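Local coordinates for luciferase-like enzymeAMP-CoA-ligase (Zophobas atratus, PDB 4W8O), which is a luciferase-like AMP-CoA-ligase of the ANL superfamily, probably activating carboxylic acids as acyl-adenylates before their transfer to coenzyme A, at residues A[400-412]-A[416-427]. Residues are numbered along the deposited sequence; the frame is centred on the assembly and turned at random.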
loop_
_atom_site.group_PDB
_atom_site.type_symbol
_atom_site.label_atom_id
_atom_site.label_comp_id
_atom_site.label_asym_id
_atom_site.label_seq_id
_atom_site.Cartn_x
_atom_site.Cartn_y
_atom_site.Cartn_z
ATOM N N ASP A 400 14.829 -19.876 -10.837
ATOM C CA ASP A 400 15.789 -19.115 -10.031
ATOM C C ASP A 400 15.121 -18.314 -8.903
ATOM O O ASP A 400 15.745 -17.425 -8.322
ATOM C CB ASP A 400 16.596 -18.174 -10.936
ATOM C CG ASP A 400 17.495 -18.918 -11.910
ATOM O OD1 ASP A 400 17.997 -20.006 -11.570
ATOM O OD2 ASP A 400 17.722 -18.404 -13.023
ATOM N N GLY A 401 13.863 -18.627 -8.592
ATOM C CA GLY A 401 13.137 -17.957 -7.508
ATOM C C GLY A 401 12.672 -16.542 -7.822
ATOM O O GLY A 401 12.389 -15.771 -6.904
ATOM N N PHE A 402 12.594 -16.189 -9.110
ATOM C CA PHE A 402 12.129 -14.860 -9.515
ATOM C C PHE A 402 10.621 -14.892 -9.659
ATOM O O PHE A 402 10.079 -15.853 -10.191
ATOM C CB PHE A 402 12.715 -14.442 -10.861
ATOM C CG PHE A 402 14.122 -13.903 -10.794
ATOM C CD1 PHE A 402 15.181 -14.717 -10.407
ATOM C CD2 PHE A 402 14.389 -12.590 -11.162
ATOM C CE1 PHE A 402 16.482 -14.225 -10.370
ATOM C CE2 PHE A 402 15.683 -12.090 -11.123
ATOM C CZ PHE A 402 16.732 -12.906 -10.724
ATOM N N LEU A 403 9.953 -13.837 -9.196
ATOM C CA LEU A 403 8.508 -13.676 -9.384
ATOM C C LEU A 403 8.218 -13.355 -10.847
ATOM O O LEU A 403 8.813 -12.445 -11.419
ATOM C CB LEU A 403 7.962 -12.550 -8.494
ATOM C CG LEU A 403 6.483 -12.150 -8.658
ATOM C CD1 LEU A 403 5.548 -13.213 -8.084
ATOM C CD2 LEU A 403 6.210 -10.799 -8.006
ATOM N N LYS A 404 7.298 -14.102 -11.443
ATOM C CA LYS A 404 6.821 -13.809 -12.794
ATOM C C LYS A 404 5.763 -12.720 -12.673
ATOM O O LYS A 404 4.742 -12.937 -12.035
ATOM C CB LYS A 404 6.223 -15.065 -13.425
ATOM C CG LYS A 404 7.180 -16.249 -13.482
ATOM C CD LYS A 404 6.445 -17.496 -13.938
ATOM C CE LYS A 404 7.301 -18.736 -13.805
ATOM N NZ LYS A 404 6.457 -19.966 -13.852
ATOM N N THR A 405 6.012 -11.545 -13.248
ATOM C CA THR A 405 5.093 -10.415 -13.082
ATOM C C THR A 405 3.826 -10.560 -13.913
ATOM O O THR A 405 2.843 -9.854 -13.673
ATOM C CB THR A 405 5.721 -9.073 -13.489
ATOM O OG1 THR A 405 6.055 -9.107 -14.883
ATOM C CG2 THR A 405 6.948 -8.763 -12.641
ATOM N N GLY A 406 3.857 -11.443 -14.905
ATOM C CA GLY A 406 2.756 -11.561 -15.853
ATOM C C GLY A 406 2.708 -10.429 -16.862
ATOM O O GLY A 406 1.740 -10.320 -17.619
ATOM N N ASP A 407 3.746 -9.595 -16.891
ATOM C CA ASP A 407 3.810 -8.468 -17.814
ATOM C C ASP A 407 4.879 -8.721 -18.867
ATOM O O ASP A 407 5.891 -9.366 -18.591
ATOM C CB ASP A 407 4.142 -7.170 -17.073
ATOM C CG ASP A 407 3.076 -6.770 -16.074
ATOM O OD1 ASP A 407 1.888 -6.717 -16.460
ATOM O OD2 ASP A 407 3.430 -6.501 -14.903
ATOM N N ILE A 408 4.633 -8.205 -20.065
ATOM C CA ILE A 408 5.582 -8.228 -21.167
ATOM C C ILE A 408 6.167 -6.830 -21.282
ATOM O O ILE A 408 5.421 -5.839 -21.257
ATOM C CB ILE A 408 4.889 -8.610 -22.491
ATOM C CG1 ILE A 408 4.360 -10.046 -22.429
ATOM C CG2 ILE A 408 5.822 -8.442 -23.677
ATOM C CD1 ILE A 408 5.389 -11.092 -22.050
ATOM N N GLY A 409 7.497 -6.756 -21.390
ATOM C CA GLY A 409 8.205 -5.486 -21.583
ATOM C C GLY A 409 9.663 -5.636 -22.022
ATOM O O GLY A 409 10.075 -6.695 -22.497
ATOM N N TYR A 410 10.434 -4.561 -21.865
ATOM C CA TYR A 410 11.848 -4.531 -22.233
ATOM C C TYR A 410 12.502 -3.363 -21.488
ATOM O O TYR A 410 11.794 -2.523 -20.919
ATOM C CB TYR A 410 12.005 -4.326 -23.751
ATOM C CG TYR A 410 11.504 -2.985 -24.227
ATOM C CD1 TYR A 410 10.177 -2.816 -24.617
ATOM C CD2 TYR A 410 12.345 -1.871 -24.261
ATOM C CE1 TYR A 410 9.703 -1.583 -25.040
ATOM C CE2 TYR A 410 11.878 -0.632 -24.686
ATOM C CZ TYR A 410 10.553 -0.498 -25.070
ATOM O OH TYR A 410 10.075 0.719 -25.495
ATOM N N TYR A 411 13.837 -3.301 -21.518
ATOM C CA TYR A 411 14.581 -2.166 -20.941
ATOM C C TYR A 411 15.549 -1.516 -21.941
ATOM O O TYR A 411 15.893 -2.101 -22.965
ATOM C CB TYR A 411 15.348 -2.577 -19.676
ATOM C CG TYR A 411 16.410 -3.630 -19.900
ATOM C CD1 TYR A 411 16.084 -4.977 -19.907
ATOM C CD2 TYR A 411 17.745 -3.275 -20.105
ATOM C CE1 TYR A 411 17.045 -5.947 -20.112
ATOM C CE2 TYR A 411 18.719 -4.240 -20.313
ATOM C CZ TYR A 411 18.359 -5.575 -20.317
ATOM O OH TYR A 411 19.305 -6.546 -20.521
ATOM N N ASP A 412 15.975 -0.303 -21.597
ATOM C CA ASP A 412 16.915 0.503 -22.388
ATOM C C ASP A 412 18.367 0.078 -22.247
ATOM O O ASP A 412 18.705 -0.727 -21.395
ATOM C CB ASP A 412 16.853 1.971 -21.923
ATOM C CG ASP A 412 15.802 2.752 -22.619
ATOM O OD1 ASP A 412 15.164 2.191 -23.520
ATOM O OD2 ASP A 412 15.609 3.931 -22.271
ATOM N N CYS A 416 16.396 1.871 -18.303
ATOM C CA CYS A 416 15.003 2.300 -18.123
ATOM C C CYS A 416 14.032 1.190 -18.540
ATOM O O CYS A 416 14.222 0.555 -19.577
ATOM C CB CYS A 416 14.728 3.572 -18.920
ATOM S SG CYS A 416 15.568 5.016 -18.242
ATOM N N VAL A 417 13.003 0.963 -17.721
ATOM C CA VAL A 417 12.076 -0.149 -17.916
ATOM C C VAL A 417 10.791 0.306 -18.629
ATOM O O VAL A 417 10.284 1.402 -18.382
ATOM C CB VAL A 417 11.721 -0.794 -16.556
ATOM C CG1 VAL A 417 10.749 -1.953 -16.735
ATOM C CG2 VAL A 417 12.987 -1.264 -15.845
ATOM N N TYR A 418 10.274 -0.550 -19.509
ATOM C CA TYR A 418 9.030 -0.284 -20.246
ATOM C C TYR A 418 8.145 -1.517 -20.182
ATOM O O TYR A 418 8.564 -2.604 -20.582
ATOM C CB TYR A 418 9.320 0.044 -21.715
ATOM C CG TYR A 418 10.092 1.325 -21.921
ATOM C CD1 TYR A 418 11.483 1.341 -21.857
ATOM C CD2 TYR A 418 9.431 2.524 -22.184
ATOM C CE1 TYR A 418 12.190 2.518 -22.041
ATOM C CE2 TYR A 418 10.131 3.701 -22.371
ATOM C CZ TYR A 418 11.509 3.693 -22.299
ATOM O OH TYR A 418 12.203 4.867 -22.475
ATOM N N VAL A 419 6.930 -1.342 -19.667
ATOM C CA VAL A 419 5.935 -2.412 -19.610
ATOM C C VAL A 419 4.947 -2.152 -20.728
ATOM O O VAL A 419 4.457 -1.032 -20.872
ATOM C CB VAL A 419 5.191 -2.427 -18.254
ATOM C CG1 VAL A 419 4.129 -3.523 -18.228
ATOM C CG2 VAL A 419 6.179 -2.602 -17.108
ATOM N N ILE A 420 4.657 -3.175 -21.524
ATOM C CA ILE A 420 3.815 -2.976 -22.700
ATOM C C ILE A 420 2.471 -3.709 -22.653
ATOM O O ILE A 420 1.474 -3.170 -23.127
ATOM C CB ILE A 420 4.592 -3.247 -24.019
ATOM C CG1 ILE A 420 5.032 -4.708 -24.145
ATOM C CG2 ILE A 420 5.813 -2.338 -24.098
ATOM C CD1 ILE A 420 5.888 -4.990 -25.370
ATOM N N GLU A 421 2.421 -4.910 -22.086
ATOM C CA GLU A 421 1.159 -5.660 -22.015
ATOM C C GLU A 421 1.212 -6.797 -21.009
ATOM O O GLU A 421 2.286 -7.185 -20.557
ATOM C CB GLU A 421 0.786 -6.235 -23.391
ATOM C CG GLU A 421 1.686 -7.369 -23.870
ATOM C CD GLU A 421 1.238 -7.948 -25.198
ATOM O OE1 GLU A 421 0.989 -7.158 -26.131
ATOM O OE2 GLU A 421 1.135 -9.190 -25.310
ATOM N N ARG A 422 0.043 -7.338 -20.688
ATOM C CA ARG A 422 -0.063 -8.498 -19.817
ATOM C C ARG A 422 -0.162 -9.773 -20.636
ATOM O O ARG A 422 -0.758 -9.790 -21.715
ATOM C CB ARG A 422 -1.289 -8.389 -18.913
ATOM C CG ARG A 422 -1.217 -7.253 -17.907
ATOM C CD ARG A 422 -2.017 -7.570 -16.656
ATOM N NE ARG A 422 -1.553 -8.789 -15.989
ATOM C CZ ARG A 422 -0.471 -8.880 -15.212
ATOM N NH1 ARG A 422 0.302 -7.826 -14.973
ATOM N NH2 ARG A 422 -0.155 -10.045 -14.658
ATOM N N ILE A 423 0.416 -10.841 -20.108
ATOM C CA ILE A 423 0.283 -12.164 -20.701
ATOM C C ILE A 423 -1.155 -12.655 -20.479
ATOM O O ILE A 423 -1.665 -12.608 -19.355
ATOM C CB ILE A 423 1.299 -13.141 -20.073
ATOM C CG1 ILE A 423 2.731 -12.688 -20.391
ATOM C CG2 ILE A 423 1.060 -14.565 -20.560
ATOM C CD1 ILE A 423 3.765 -13.180 -19.403
ATOM N N LYS A 424 -1.811 -13.104 -21.547
ATOM C CA LYS A 424 -3.203 -13.570 -21.454
ATOM C C LYS A 424 -3.336 -14.908 -20.723
ATOM O O LYS A 424 -2.448 -15.761 -20.798
ATOM C CB LYS A 424 -3.828 -13.703 -22.846
ATOM C CG LYS A 424 -4.365 -12.405 -23.426
ATOM C CD LYS A 424 -4.838 -12.595 -24.861
ATOM C CE LYS A 424 -6.053 -13.509 -24.952
ATOM N NZ LYS A 424 -6.406 -13.835 -26.361
ATOM N N GLU A 425 -4.464 -15.076 -20.032
ATOM C CA GLU A 425 -4.799 -16.302 -19.290
ATOM C C GLU A 425 -3.667 -16.865 -18.410
ATOM O O GLU A 425 -3.364 -18.054 -18.476
ATOM C CB GLU A 425 -5.323 -17.389 -20.246
ATOM C CG GLU A 425 -6.781 -17.214 -20.657
ATOM C CD GLU A 425 -7.453 -18.528 -21.020
ATOM O OE1 GLU A 425 -6.889 -19.287 -21.842
ATOM O OE2 GLU A 425 -8.553 -18.802 -20.487
ATOM N N MET A 426 -3.063 -16.007 -17.587
ATOM C CA MET A 426 -2.064 -16.426 -16.596
ATOM C C MET A 426 -2.687 -16.348 -15.197
ATOM O O MET A 426 -3.184 -15.291 -14.788
ATOM C CB MET A 426 -0.809 -15.545 -16.683
ATOM C CG MET A 426 0.465 -16.239 -16.210
ATOM S SD MET A 426 1.957 -15.211 -16.262
ATOM C CE MET A 426 3.247 -16.444 -16.068
ATOM N N PHE A 427 -2.664 -17.468 -14.472
ATOM C CA PHE A 427 -3.350 -17.573 -13.174
ATOM C C PHE A 427 -2.684 -16.757 -12.064
ATOM O O PHE A 427 -1.518 -16.380 -12.164
ATOM C CB PHE A 427 -3.476 -19.040 -12.745
ATOM C CG PHE A 427 -4.507 -19.808 -13.523
ATOM C CD1 PHE A 427 -4.169 -20.456 -14.706
ATOM C CD2 PHE A 427 -5.820 -19.876 -13.077
ATOM C CE1 PHE A 427 -5.126 -21.162 -15.426
ATOM C CE2 PHE A 427 -6.779 -20.579 -13.794
ATOM C CZ PHE A 427 -6.431 -21.222 -14.968
HETATM O O HOH W 1 -0.672 -11.548 -16.953
#
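CG of Tyr410 sits between its backbone N and carbonyl carbon (chi1 65°) and CG of Tyr418 lies anti to its carbonyl carbon (chi1 -65°), torsions with which the two rings meet on one face of the hairpin. The residues form a hydrogen-bonded pair in this antiparallel beta hairpin, strands 403-411 and 417-422, whose second strand is the edge strand of a five-stranded antiparallel sheet. The rings are nearly parallel, 12° apart, yet slid so far that they barely overlap. A CH-pi contact takes up the offset, with Tyr418 CB 3.8 Å from the centroid of the Tyr410 ring, over its face, while Tyr410 OH lies over one face of the Tyr418 ring near its rim. Tyr418 CD1 touches Tyr410 CE2 at 3.5 Å, and Asp412 OD1 comes to 3.3 Å from Tyr418 CE1. With an alanine in place of Tyr418, which keeps CB but loses the ring, Tyr410 would probably have a gap beside CE2 and Asp412 would lack its aromatic neighbour.

Further along, a classic beta bulge absorbs one extra residue: Ile420 and Glu421 both face Ile408, and Ile408 O accepts from Ile420 N at 2.8 Å and from Glu421 N at 3.2 Å. On the Glu421 side of the sheet, Ile408 CD1 packs against Ile423 CG1 at 3.5 Å.

On the other face, Asp407 OD1 and Arg422 NH1 form a salt bridge, carboxylate and guanidinium planes almost perpendicular; the modelled 2.4 Å is unusually short, so the exact distance is doubtful. Tyr322 holds Asp407 OD2. At the Gly406 corner, the bent arginine lays its guanidinium over Gly406 O, and Arg422 NH2 donates to a lone pair of Thr405 O at 3.2 Å.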